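Long-range contacts in aspartate-semialdehyde dehydrogenase 2 (Vibrio cholerae, PDB 2R00), which catalyses the NADPH-dependent reductive dephosphorylation of L-aspartyl-4-phosphate to L-aspartate-semialdehyde, a step toward lysine, methionine and threonine: residues Phe4-Phe9 with Gln65-Phe71; Val154-Val160 with Asn232-Val238; Gly270-Phe274 with His291-Val297. All coordinates share one frame; numbering follows the deposited sequence.

Interaction 1 of 3, residues Phe4-Phe9 with Gln65-Phe71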
loop_
_atom_site.group_PDB
_atom_site.type_symbol
_atom_site.label_atom_id
_atom_site.label_comp_id
_atom_site.label_asym_id
_atom_site.label_seq_id
_atom_site.Cartn_x
_atom_site.Cartn_y
_atom_site.Cartn_z
ATOM N N PHE A 4 33.526 17.289 -21.182
ATOM C CA PHE A 4 33.624 17.850 -19.838
ATOM C C PHE A 4 34.328 16.902 -18.883
ATOM O O PHE A 4 34.194 15.680 -18.991
ATOM C CB PHE A 4 32.225 18.194 -19.320
ATOM C CG PHE A 4 31.434 19.048 -20.263
ATOM C CD1 PHE A 4 31.410 20.427 -20.113
ATOM C CD2 PHE A 4 30.728 18.474 -21.319
ATOM C CE1 PHE A 4 30.690 21.228 -20.992
ATOM C CE2 PHE A 4 30.007 19.265 -22.203
ATOM C CZ PHE A 4 29.987 20.646 -22.039
ATOM N N ASN A 5 35.094 17.477 -17.963
ATOM C CA ASN A 5 35.688 16.723 -16.878
ATOM C C ASN A 5 34.672 16.546 -15.750
ATOM O O ASN A 5 34.005 17.510 -15.324
ATOM C CB ASN A 5 36.957 17.411 -16.372
ATOM C CG ASN A 5 38.099 17.362 -17.384
ATOM O OD1 ASN A 5 38.206 16.421 -18.180
ATOM N ND2 ASN A 5 38.951 18.383 -17.359
ATOM N N VAL A 6 34.557 15.304 -15.289
ATOM C CA VAL A 6 33.529 14.905 -14.334
ATOM C C VAL A 6 34.120 14.080 -13.191
ATOM O O VAL A 6 34.929 13.172 -13.412
ATOM C CB VAL A 6 32.405 14.097 -15.036
ATOM C CG1 VAL A 6 31.304 13.709 -14.042
ATOM C CG2 VAL A 6 31.818 14.893 -16.203
ATOM N N ALA A 7 33.708 14.414 -11.973
ATOM C CA ALA A 7 34.064 13.655 -10.780
ATOM C C ALA A 7 32.842 12.932 -10.234
ATOM O O ALA A 7 31.717 13.455 -10.284
ATOM C CB ALA A 7 34.640 14.575 -9.696
ATOM N N ILE A 8 33.073 11.735 -9.706
ATOM C CA ILE A 8 32.081 11.044 -8.895
ATOM C C ILE A 8 32.672 10.895 -7.505
ATOM O O ILE A 8 33.741 10.306 -7.344
ATOM C CB ILE A 8 31.712 9.653 -9.464
ATOM C CG1 ILE A 8 31.053 9.788 -10.841
ATOM C CG2 ILE A 8 30.768 8.904 -8.498
ATOM C CD1 ILE A 8 30.943 8.461 -11.605
ATOM N N PHE A 9 31.990 11.456 -6.506
ATOM C CA PHE A 9 32.418 11.332 -5.111
ATOM C C PHE A 9 31.551 10.303 -4.403
ATOM O O PHE A 9 30.330 10.408 -4.394
ATOM C CB PHE A 9 32.384 12.697 -4.399
ATOM C CG PHE A 9 32.809 12.658 -2.949
ATOM C CD1 PHE A 9 33.802 11.775 -2.506
ATOM C CD2 PHE A 9 32.237 13.530 -2.026
ATOM C CE1 PHE A 9 34.198 11.749 -1.159
ATOM C CE2 PHE A 9 32.631 13.528 -0.682
ATOM C CZ PHE A 9 33.608 12.633 -0.244
ATOM N N GLN A 65 40.246 20.663 -11.593
ATOM C CA GLN A 65 40.280 19.713 -12.706
ATOM C C GLN A 65 38.919 19.435 -13.353
ATOM O O GLN A 65 38.867 18.981 -14.495
ATOM C CB GLN A 65 40.890 18.391 -12.248
ATOM C CG GLN A 65 42.348 18.494 -11.840
ATOM C CD GLN A 65 42.881 17.203 -11.279
ATOM O OE1 GLN A 65 42.589 16.833 -10.139
ATOM N NE2 GLN A 65 43.681 16.504 -12.074
ATOM N N VAL A 66 37.823 19.697 -12.638
ATOM C CA VAL A 66 36.503 19.241 -13.112
ATOM C C VAL A 66 35.478 20.349 -13.314
ATOM O O VAL A 66 35.536 21.397 -12.661
ATOM C CB VAL A 66 35.900 18.108 -12.221
ATOM C CG1 VAL A 66 36.711 16.829 -12.356
ATOM C CG2 VAL A 66 35.832 18.517 -10.776
ATOM N N HIS A 67 34.539 20.095 -14.224
ATOM C CA HIS A 67 33.429 21.000 -14.486
ATOM C C HIS A 67 32.226 20.666 -13.604
ATOM O O HIS A 67 31.527 21.559 -13.133
ATOM C CB HIS A 67 33.004 20.909 -15.950
ATOM C CG HIS A 67 34.065 21.336 -16.917
ATOM N ND1 HIS A 67 34.943 20.444 -17.502
ATOM C CD2 HIS A 67 34.383 22.557 -17.410
ATOM C CE1 HIS A 67 35.759 21.101 -18.309
ATOM N NE2 HIS A 67 35.440 22.384 -18.273
ATOM N N ILE A 68 31.990 19.371 -13.418
ATOM C CA ILE A 68 30.784 18.862 -12.753
ATOM C C ILE A 68 31.156 17.691 -11.852
ATOM O O ILE A 68 32.003 16.862 -12.203
ATOM C CB ILE A 68 29.711 18.409 -13.786
ATOM C CG1 ILE A 68 29.216 19.601 -14.615
ATOM C CG2 ILE A 68 28.510 17.710 -13.097
ATOM C CD1 ILE A 68 28.547 19.192 -15.920
ATOM N N ALA A 69 30.532 17.629 -10.682
ATOM C CA ALA A 69 30.739 16.489 -9.801
ATOM C C ALA A 69 29.395 15.899 -9.416
ATOM O O ALA A 69 28.450 16.638 -9.169
ATOM C CB ALA A 69 31.525 16.899 -8.556
ATOM N N LEU A 70 29.322 14.572 -9.395
ATOM C CA LEU A 70 28.164 13.852 -8.884
ATOM C C LEU A 70 28.550 13.288 -7.525
ATOM O O LEU A 70 29.499 12.511 -7.423
ATOM C CB LEU A 70 27.746 12.710 -9.840
ATOM C CG LEU A 70 27.674 12.935 -11.354
ATOM C CD1 LEU A 70 27.337 11.638 -12.100
ATOM C CD2 LEU A 70 26.666 14.019 -11.722
ATOM N N PHE A 71 27.825 13.688 -6.483
ATOM C CA PHE A 71 28.121 13.256 -5.113
ATOM C C PHE A 71 27.125 12.197 -4.669
ATOM O O PHE A 71 25.912 12.397 -4.772
ATOM C CB PHE A 71 28.005 14.443 -4.138
ATOM C CG PHE A 71 29.238 15.328 -4.043
ATOM C CD1 PHE A 71 30.099 15.525 -5.133
ATOM C CD2 PHE A 71 29.495 16.025 -2.863
ATOM C CE1 PHE A 71 31.220 16.363 -5.015
ATOM C CE2 PHE A 71 30.615 16.858 -2.734
ATOM C CZ PHE A 71 31.473 17.036 -3.818
#
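V6 to F9 pair in parallel with I68 to F71, the strand axes 4.6 Å apart and inclined by 17°. The ladder runs from A7 N to I68 O, from L70 N to A7 O (2.8 Å) and from F9 N to L70 O, all three nearly straight. On the N-terminal side of V6 and I68, N5 O accepts both H67 N (2.9 Å) and, weakly, I68 N. H67 ND1 accepts N5 N at 3.0 Å, the donor close to the ring plane. N5 ND2 reaches Q65 O only weakly, while OD1 of the same amide accepts E32 N on the next strand. These are two central parallel strands of the Rossmann-type nucleotide-binding domain, and 30-37 and 91-94 flank the pair. Two T-shaped stacks close its ends. F4 turns its edge to the face of H67, planes at 85°. F9, with CG anti to its backbone N (chi1 180°), brings CD2 over the centre of the F71 ring, 3.7 Å above the plane, and CB adds a CH-pi contact on that ring. Between them, A7 CB touches A69 CB and V66 CG1, both at 4.1 Å; W81 of helix 75-87 meets both F9 and F71.

Interaction 2 of 3, residues Val154-Val160 with Asn232-Val238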
loop_
_atom_site.group_PDB
_atom_site.type_symbol
_atom_site.label_atom_id
_atom_site.label_comp_id
_atom_site.label_asym_id
_atom_site.label_seq_id
_atom_site.Cartn_x
_atom_site.Cartn_y
_atom_site.Cartn_z
ATOM N N VAL A 154 -0.158 9.338 -0.646
ATOM C CA VAL A 154 0.788 8.372 -1.188
ATOM C C VAL A 154 1.361 7.477 -0.087
ATOM O O VAL A 154 1.731 7.965 0.992
ATOM C CB VAL A 154 1.917 9.066 -2.004
ATOM C CG1 VAL A 154 2.708 10.104 -1.147
ATOM C CG2 VAL A 154 2.859 8.035 -2.653
ATOM N N THR A 155 1.434 6.178 -0.378
ATOM C CA THR A 155 2.097 5.204 0.482
ATOM C C THR A 155 3.318 4.635 -0.248
ATOM O O THR A 155 3.196 4.174 -1.390
ATOM C CB THR A 155 1.133 4.051 0.886
ATOM O OG1 THR A 155 -0.010 4.595 1.552
ATOM C CG2 THR A 155 1.831 3.070 1.830
ATOM N N THR A 156 4.490 4.700 0.392
ATOM C CA THR A 156 5.714 4.136 -0.173
ATOM C C THR A 156 6.102 2.891 0.602
ATOM O O THR A 156 5.839 2.789 1.798
ATOM C CB THR A 156 6.925 5.129 -0.158
ATOM O OG1 THR A 156 7.360 5.362 1.193
ATOM C CG2 THR A 156 6.571 6.452 -0.826
ATOM N N TYR A 157 6.760 1.965 -0.084
ATOM C CA TYR A 157 7.098 0.677 0.491
ATOM C C TYR A 157 8.567 0.380 0.230
ATOM O O TYR A 157 9.025 0.425 -0.913
ATOM C CB TYR A 157 6.253 -0.432 -0.144
ATOM C CG TYR A 157 4.759 -0.229 -0.087
ATOM C CD1 TYR A 157 4.073 0.329 -1.163
ATOM C CD2 TYR A 157 4.027 -0.626 1.024
ATOM C CE1 TYR A 157 2.690 0.501 -1.135
ATOM C CE2 TYR A 157 2.642 -0.467 1.069
ATOM C CZ TYR A 157 1.980 0.101 -0.015
ATOM O OH TYR A 157 0.614 0.279 0.026
ATOM N N GLN A 158 9.292 0.083 1.301
ATOM C CA GLN A 158 10.684 -0.325 1.218
ATOM C C GLN A 158 10.991 -1.299 2.348
ATOM O O GLN A 158 10.277 -1.341 3.347
ATOM C CB GLN A 158 11.614 0.893 1.291
ATOM C CG GLN A 158 11.464 1.717 2.553
ATOM C CD GLN A 158 12.157 3.069 2.462
ATOM O OE1 GLN A 158 13.262 3.180 1.922
ATOM N NE2 GLN A 158 11.504 4.108 2.984
ATOM N N SER A 159 12.062 -2.070 2.176
ATOM C CA SER A 159 12.478 -3.089 3.144
ATOM C C SER A 159 12.800 -2.474 4.499
ATOM O O SER A 159 13.304 -1.353 4.569
ATOM C CB SER A 159 13.738 -3.773 2.638
ATOM O OG SER A 159 14.791 -2.825 2.565
ATOM N N VAL A 160 12.543 -3.221 5.570
ATOM C CA VAL A 160 12.948 -2.778 6.909
ATOM C C VAL A 160 14.477 -2.759 7.076
ATOM O O VAL A 160 15.009 -1.923 7.805
ATOM C CB VAL A 160 12.220 -3.571 8.048
ATOM C CG1 VAL A 160 12.562 -5.059 8.010
ATOM C CG2 VAL A 160 12.522 -2.963 9.436
ATOM N N ASN A 232 0.102 13.977 1.481
ATOM C CA ASN A 232 -0.088 13.192 2.698
ATOM C C ASN A 232 0.559 11.814 2.545
ATOM O O ASN A 232 -0.089 10.873 2.079
ATOM C CB ASN A 232 -1.589 13.093 2.983
ATOM C CG ASN A 232 -2.243 14.467 3.084
ATOM O OD1 ASN A 232 -1.899 15.246 3.960
ATOM N ND2 ASN A 232 -3.151 14.778 2.163
ATOM N N PRO A 233 1.862 11.705 2.872
ATOM C CA PRO A 233 2.572 10.445 2.700
ATOM C C PRO A 233 2.502 9.510 3.904
ATOM O O PRO A 233 2.422 9.965 5.061
ATOM C CB PRO A 233 4.037 10.886 2.489
ATOM C CG PRO A 233 4.028 12.401 2.535
ATOM C CD PRO A 233 2.790 12.747 3.328
ATOM N N THR A 234 2.538 8.213 3.609
ATOM C CA THR A 234 2.726 7.169 4.602
ATOM C C THR A 234 3.909 6.331 4.137
ATOM O O THR A 234 3.855 5.685 3.092
ATOM C CB THR A 234 1.466 6.297 4.764
ATOM O OG1 THR A 234 0.351 7.134 5.077
ATOM C CG2 THR A 234 1.654 5.286 5.907
ATOM N N CYS A 235 4.998 6.383 4.895
ATOM C CA CYS A 235 6.215 5.696 4.512
ATOM C C CYS A 235 6.314 4.431 5.343
ATOM O O CYS A 235 6.556 4.481 6.551
ATOM C CB CYS A 235 7.429 6.620 4.674
ATOM S SG CYS A 235 7.293 8.086 3.586
ATOM N N VAL A 236 6.090 3.303 4.675
ATOM C CA VAL A 236 5.899 2.011 5.320
ATOM C C VAL A 236 7.103 1.107 5.101
ATOM O O VAL A 236 7.657 1.032 3.996
ATOM C CB VAL A 236 4.603 1.330 4.783
ATOM C CG1 VAL A 236 4.522 -0.114 5.202
ATOM C CG2 VAL A 236 3.384 2.071 5.284
ATOM N N ARG A 237 7.526 0.430 6.162
ATOM C CA ARG A 237 8.585 -0.550 6.019
ATOM C C ARG A 237 7.960 -1.932 5.917
ATOM O O ARG A 237 7.048 -2.279 6.686
ATOM C CB ARG A 237 9.565 -0.469 7.181
ATOM C CG ARG A 237 10.983 -0.204 6.723
ATOM C CD ARG A 237 11.311 1.278 6.653
ATOM N NE ARG A 237 12.326 1.583 5.634
ATOM C CZ ARG A 237 13.645 1.398 5.766
ATOM N NH1 ARG A 237 14.153 0.881 6.880
ATOM N NH2 ARG A 237 14.466 1.717 4.767
ATOM N N VAL A 238 8.416 -2.706 4.943
ATOM C CA VAL A 238 7.912 -4.074 4.797
ATOM C C VAL A 238 8.960 -5.131 5.211
ATOM O O VAL A 238 10.151 -4.968 4.911
ATOM C CB VAL A 238 7.209 -4.342 3.411
ATOM C CG1 VAL A 238 7.201 -3.120 2.497
ATOM C CG2 VAL A 238 7.724 -5.604 2.723
HETATM O O HOH W 1 -1.253 4.430 3.937
HETATM O O HOH W 2 8.709 3.611 2.844
#
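R237 meets the end of the neighbouring strand through its guanidinium. S159 O sits over the centre of one face, 3.0 Å above the plane, too poorly angled toward the N-H groups for a hydrogen bond. At the guanidinium edge lies Q158, its CG 3.2 Å from R237 NE and its amide plane turned 77° from the guanidinium. The polar link between the two is a long, weak bond, R237 NH2 to Q158 OE1 at 3.4 Å, although nearly straight. An unusual chi1 of -122° brings R237 CG against V160 CA, and the bend at the next bond carries the guanidinium back across S159 and Q158. Both Q158 and R237 are predicted to bind substrate, so their crossing probably helps shape that pocket.

Water 2 joins the same face: it accepts from Q158 NE2, donates to V236 O at 3.0 Å and bonds T156 OG1 at 2.8 Å. Q158 NE2 also bonds E212 OE1, a second-shell carboxylate that helps fix the amide's rotation. T156 OG1 stands between its backbone N and carbonyl carbon, facing C235 SG; its side chain also packs on H244, the predicted proton acceptor.

The backbone that carries these groups is a parallel pair in the mixed sheet of the dimerisation domain, with 230-238 at the sheet margin within the chain and the axes inclined by 33°. Backbone bonds alternate from V154 N to N232 O up to V160 N to V238 O; V238 N to Q158 O is 2.8 Å. On the opposite sheet face, T155 and T234 lie side by side and share water 1, weakly on the T234 side. That face meets the second subunit: its R298 NH2 bonds T234 OG1, and Y157 OH bonds Y157 OH of that subunit. Y157 CB rests on V238 CG1, at 3.9 Å, and the ring is nearly parallel to W310 of its own chain.

Interaction 3 of 3, residues Gly270-Phe274 with His291-Val297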
loop_
_atom_site.group_PDB
_atom_site.type_symbol
_atom_site.label_atom_id
_atom_site.label_comp_id
_atom_site.label_asym_id
_atom_site.label_seq_id
_atom_site.Cartn_x
_atom_site.Cartn_y
_atom_site.Cartn_z
ATOM N N GLY A 270 10.141 8.057 -20.271
ATOM C CA GLY A 270 10.615 7.549 -18.987
ATOM C C GLY A 270 9.607 6.695 -18.228
ATOM O O GLY A 270 9.957 6.058 -17.234
ATOM N N ILE A 271 8.361 6.676 -18.697
ATOM C CA ILE A 271 7.305 5.880 -18.067
ATOM C C ILE A 271 7.003 4.631 -18.883
ATOM O O ILE A 271 6.805 4.717 -20.093
ATOM C CB ILE A 271 5.994 6.694 -17.906
ATOM C CG1 ILE A 271 6.205 7.858 -16.932
ATOM C CG2 ILE A 271 4.833 5.783 -17.455
ATOM C CD1 ILE A 271 5.093 8.874 -16.904
ATOM N N GLU A 272 6.985 3.476 -18.224
ATOM C CA GLU A 272 6.406 2.284 -18.827
ATOM C C GLU A 272 5.060 1.983 -18.166
ATOM O O GLU A 272 4.994 1.695 -16.962
ATOM C CB GLU A 272 7.347 1.085 -18.743
ATOM C CG GLU A 272 6.731 -0.194 -19.332
ATOM C CD GLU A 272 7.758 -1.215 -19.796
ATOM O OE1 GLU A 272 8.957 -0.877 -19.860
ATOM O OE2 GLU A 272 7.361 -2.361 -20.108
ATOM N N LEU A 273 3.993 2.067 -18.958
ATOM C CA LEU A 273 2.656 1.737 -18.481
ATOM C C LEU A 273 2.276 0.287 -18.773
ATOM O O LEU A 273 2.391 -0.185 -19.916
ATOM C CB LEU A 273 1.608 2.675 -19.086
ATOM C CG LEU A 273 0.202 2.482 -18.511
ATOM C CD1 LEU A 273 -0.065 3.506 -17.404
ATOM C CD2 LEU A 273 -0.837 2.575 -19.603
ATOM N N PHE A 274 1.803 -0.399 -17.730
ATOM C CA PHE A 274 1.303 -1.764 -17.831
ATOM C C PHE A 274 -0.222 -1.742 -17.717
ATOM O O PHE A 274 -0.778 -1.350 -16.681
ATOM C CB PHE A 274 1.904 -2.636 -16.728
ATOM C CG PHE A 274 3.388 -2.801 -16.828
ATOM C CD1 PHE A 274 4.248 -1.755 -16.488
ATOM C CD2 PHE A 274 3.932 -4.009 -17.241
ATOM C CE1 PHE A 274 5.622 -1.908 -16.583
ATOM C CE2 PHE A 274 5.305 -4.174 -17.335
ATOM C CZ PHE A 274 6.154 -3.117 -17.011
ATOM N N HIS A 291 13.484 3.228 -15.596
ATOM C CA HIS A 291 12.189 3.705 -16.054
ATOM C C HIS A 291 11.185 3.656 -14.908
ATOM O O HIS A 291 11.311 2.853 -13.979
ATOM C CB HIS A 291 11.688 2.853 -17.223
ATOM C CG HIS A 291 12.185 3.300 -18.564
ATOM N ND1 HIS A 291 13.506 3.617 -18.806
ATOM C CD2 HIS A 291 11.538 3.457 -19.743
ATOM C CE1 HIS A 291 13.649 3.965 -20.073
ATOM N NE2 HIS A 291 12.469 3.876 -20.664
ATOM N N VAL A 292 10.193 4.530 -14.984
ATOM C CA VAL A 292 9.138 4.605 -13.992
ATOM C C VAL A 292 8.016 3.658 -14.452
ATOM O O VAL A 292 7.359 3.902 -15.470
ATOM C CB VAL A 292 8.673 6.077 -13.816
ATOM C CG1 VAL A 292 7.433 6.183 -12.947
ATOM C CG2 VAL A 292 9.814 6.916 -13.226
ATOM N N LEU A 293 7.847 2.561 -13.717
ATOM C CA LEU A 293 6.889 1.506 -14.047
ATOM C C LEU A 293 5.547 1.815 -13.386
ATOM O O LEU A 293 5.468 1.904 -12.158
ATOM C CB LEU A 293 7.421 0.156 -13.557
ATOM C CG LEU A 293 8.510 -0.668 -14.269
ATOM C CD1 LEU A 293 9.235 0.042 -15.421
ATOM C CD2 LEU A 293 9.500 -1.223 -13.247
ATOM N N VAL A 294 4.507 2.002 -14.204
ATOM C CA VAL A 294 3.180 2.416 -13.711
ATOM C C VAL A 294 2.110 1.366 -14.056
ATOM O O VAL A 294 2.139 0.783 -15.137
ATOM C CB VAL A 294 2.784 3.824 -14.237
ATOM C CG1 VAL A 294 1.383 4.219 -13.779
ATOM C CG2 VAL A 294 3.806 4.895 -13.775
ATOM N N GLY A 295 1.207 1.100 -13.108
ATOM C CA GLY A 295 0.095 0.158 -13.319
ATOM C C GLY A 295 -1.077 0.400 -12.386
ATOM O O GLY A 295 -1.055 1.345 -11.587
ATOM N N ARG A 296 -2.091 -0.464 -12.480
ATOM C CA ARG A 296 -3.311 -0.391 -11.662
ATOM C C ARG A 296 -3.919 1.017 -11.704
ATOM O O ARG A 296 -4.346 1.550 -10.681
ATOM C CB ARG A 296 -3.044 -0.884 -10.209
ATOM C CG ARG A 296 -4.289 -1.162 -9.338
ATOM C CD ARG A 296 -4.029 -2.213 -8.215
ATOM N NE ARG A 296 -2.656 -2.151 -7.717
ATOM C CZ ARG A 296 -1.940 -3.179 -7.275
ATOM N NH1 ARG A 296 -2.423 -4.416 -7.244
ATOM N NH2 ARG A 296 -0.711 -2.952 -6.859
ATOM N N VAL A 297 -3.945 1.608 -12.904
ATOM C CA VAL A 297 -4.484 2.968 -13.121
ATOM C C VAL A 297 -6.016 2.983 -13.240
ATOM O O VAL A 297 -6.581 2.373 -14.151
ATOM C CB VAL A 297 -3.848 3.649 -14.366
ATOM C CG1 VAL A 297 -4.390 5.075 -14.555
ATOM C CG2 VAL A 297 -2.307 3.648 -14.277
HETATM O O HOH W 3 -1.273 -2.575 -14.189
HETATM O O HOH W 4 -3.156 0.182 -15.483
#
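One face of the H291 imidazole looks onto G270 CA, 4.3 Å above the ring plane and displaced toward the rim. At the other end of the short pair, the F274 ring holds V294 O at its edge, in plane, with CD1 3.6 Å from that oxygen. CE1 of the same ring touches L293 CG at 3.9 Å. F274 CG is anti to its own carbonyl carbon (chi1 -64°), and from there the ring reaches back along the partner strand to L293. R284 makes a cation-pi contact with the F274 ring and a salt bridge with E272 OE2.

V294 O also accepts F274 N, the last rung of a parallel ladder. V292 N to G270 O, at 2.7 Å, is the first; E272 N to V292 O and V294 N to E272 O lie between. Beyond F274 direct pairing gives way to water: F274 O accepts from waters 3 and 4, which in turn accept R296 N and V297 N. G270 has a positive phi (88°), where a side chain would press on the preceding carbonyl. On the face of I271, L273 and V294, methyl groups meet: I271 CG2 touches V294 CG2, and L273 CD1 touches both V294 CG1 and V297 CG2.

Residues 271-273 form a margin of the dimerisation sheet within the chain, and 292-300 pairs on its other side with strand 306-313, while helices 131-147 and 258-267 pack on the aliphatic face.

Overall arrangement
All three contacts are parallel strand pairs, but they occupy different places. Interaction 1 lies inside the nucleotide-binding sheet, its centre about 33 Å and 32 Å from those of interactions 2 and 3, across the chain's centre. Interactions 2 and 3 belong to one sheet of the dimerisation domain, at its two margins within the chain; their centres are about 19 Å apart and their nearest atoms about 8 Å. Interaction 1 is buried and closed by aromatic stacks. Interaction 2, also largely buried, carries a polar, water-bridged face at the predicted substrate site and a dimer face opposite. Interaction 3 is partly buried, aliphatic toward its helices, and meets the second subunit by packing, whereas interaction 2 also hydrogen-bonds to it.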